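Local structure of CBS domain protein (Bacillus anthracis, 3LQN) at residues Ala50-Asp55 with Gly126-Ile131. The protein is of unknown function but carries a tandem pair of CBS domains, a module that in many relatives binds adenine nucleotides and acts as a regulatory sensor. Sequence-based numbering, arbitrary orientation. Where two conformers were deposited one is given.
Sequences AIPVLD and GYFEGI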
# COMPACT_ATOMS: atom_id res chain seq x y z
N ALA A 50 -0.82 6.40 -3.67
CA ALA A 50 -1.77 7.48 -3.54
C ALA A 50 -1.07 8.84 -3.58
O ALA A 50 0.10 9.02 -3.16
CB ALA A 50 -2.63 7.29 -2.22
N ILE A 51 -1.80 9.85 -4.03
CA ILE A 51 -1.28 11.22 -4.05
C ILE A 51 -2.36 12.19 -3.66
O ILE A 51 -3.56 11.91 -3.83
CB ILE A 51 -0.71 11.62 -5.44
CG1 ILE A 51 -1.77 11.38 -6.53
CG2 ILE A 51 0.57 10.86 -5.71
CD1 ILE A 51 -1.40 11.96 -7.92
N PRO A 52 -1.95 13.35 -3.11
CA PRO A 52 -2.93 14.37 -2.73
C PRO A 52 -3.55 15.04 -3.95
O PRO A 52 -2.90 15.16 -5.00
CB PRO A 52 -2.09 15.42 -1.97
CG PRO A 52 -0.67 15.26 -2.56
CD PRO A 52 -0.56 13.75 -2.76
N VAL A 53 -4.82 15.39 -3.79
CA VAL A 53 -5.50 16.32 -4.69
C VAL A 53 -5.48 17.74 -4.13
O VAL A 53 -6.01 17.97 -3.04
CB VAL A 53 -6.95 15.84 -4.89
CG1 VAL A 53 -7.63 16.69 -5.97
CG2 VAL A 53 -6.97 14.31 -5.26
N LEU A 54 -4.88 18.71 -4.84
CA LEU A 54 -4.65 20.06 -4.32
C LEU A 54 -5.43 21.06 -5.15
O LEU A 54 -5.77 20.78 -6.29
CB LEU A 54 -3.16 20.44 -4.41
CG LEU A 54 -2.20 19.49 -3.64
CD1 LEU A 54 -0.77 20.09 -3.81
CD2 LEU A 54 -2.58 19.33 -2.16
N ASP A 55 -5.72 22.20 -4.56
CA ASP A 55 -6.28 23.33 -5.33
C ASP A 55 -5.18 24.23 -5.83
O ASP A 55 -3.97 23.96 -5.61
CB ASP A 55 -7.39 24.08 -4.54
CG ASP A 55 -6.91 24.73 -3.29
OD1 ASP A 55 -5.74 25.16 -3.16
OD2 ASP A 55 -7.76 24.89 -2.40
N GLY A 126 -3.98 24.98 6.12
CA GLY A 126 -4.44 23.94 5.21
C GLY A 126 -3.60 23.73 3.96
O GLY A 126 -3.98 22.94 3.08
N TYR A 127 -2.46 24.41 3.88
CA TYR A 127 -1.55 24.16 2.78
C TYR A 127 -1.03 22.75 2.99
O TYR A 127 -0.71 22.37 4.12
CB TYR A 127 -0.37 25.15 2.74
CG TYR A 127 -0.80 26.58 2.40
CD1 TYR A 127 -1.10 26.96 1.08
CD2 TYR A 127 -0.94 27.54 3.39
CE1 TYR A 127 -1.54 28.27 0.78
CE2 TYR A 127 -1.36 28.84 3.10
CZ TYR A 127 -1.66 29.19 1.80
OH TYR A 127 -2.06 30.49 1.56
N PHE A 128 -0.86 22.03 1.90
CA PHE A 128 -0.26 20.69 1.94
C PHE A 128 1.26 20.82 2.20
O PHE A 128 1.93 21.58 1.52
CB PHE A 128 -0.53 20.02 0.59
CG PHE A 128 0.16 18.72 0.42
CD1 PHE A 128 -0.13 17.65 1.26
CD2 PHE A 128 1.15 18.57 -0.53
CE1 PHE A 128 0.52 16.41 1.10
CE2 PHE A 128 1.82 17.36 -0.67
CZ PHE A 128 1.50 16.29 0.14
N GLU A 129 1.78 20.05 3.16
CA GLU A 129 3.16 20.17 3.64
C GLU A 129 4.01 18.92 3.46
O GLU A 129 5.25 18.98 3.47
CB GLU A 129 3.14 20.52 5.14
CG GLU A 129 2.57 21.91 5.36
CD GLU A 129 3.41 22.99 4.68
OE1 GLU A 129 2.83 24.02 4.21
OE2 GLU A 129 4.65 22.83 4.61
N GLY A 130 3.33 17.79 3.33
CA GLY A 130 3.99 16.51 3.15
C GLY A 130 3.08 15.30 3.45
O GLY A 130 1.89 15.43 3.76
N ILE A 131 3.69 14.12 3.42
CA ILE A 131 2.91 12.92 3.74
C ILE A 131 3.66 12.11 4.79
O ILE A 131 4.92 12.11 4.83
CB ILE A 131 2.61 12.07 2.48
CG1 ILE A 131 3.89 11.51 1.89
CG2 ILE A 131 1.86 12.89 1.45
CD1 ILE A 131 3.65 10.17 1.16
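P52 and L54 meet F128 in the interface of a CBS pair (Bateman module), where strand 50-54 of the first CBS domain packs against strand 128-133 of the second. The two strands belong to different sheets, and no hydrogen bond joins the segments; the contact is side chain on side chain, buried, with F128 reaching across and two apolar residues receiving it. In F128, CG stands anti to the backbone N (chi1 173°), which sends the ring along strand 50-54 toward P52, whose CG lies over one face. This is a CH-pi contact displaced toward the rim, with P52 CG 3.9 Å from the centroid of the F128 ring and 24° off its normal. The ring atom nearest to P52 CG is F128 CZ, at 3.6 Å. The opposite face is met by the backbone N of G130, also offset toward the rim, so the phenyl is sandwiched between the proline and its own strand. I131 comes in at the ring edge with CG2. A classic beta bulge, E129 and G130 both facing strand 118-122, shapes the backbone just beyond F128.

L54 works on the root of the same side chain. Its CG lies beside the backbone N and anti to the carbonyl carbon (chi1 -59°), a placement that turns the CD2 methyl of L54 toward F128. Outside the pair, L54 also touches H29 and F128 touches S24. CD1 of L54 only grazes the ring, 4.1 Å from CD2 of F128. CD2 of L54 stands oblique to the ring, neither over its face nor at its edge, 3.8 Å from CG of F128, and comes closest to F128 CB at 3.5 Å.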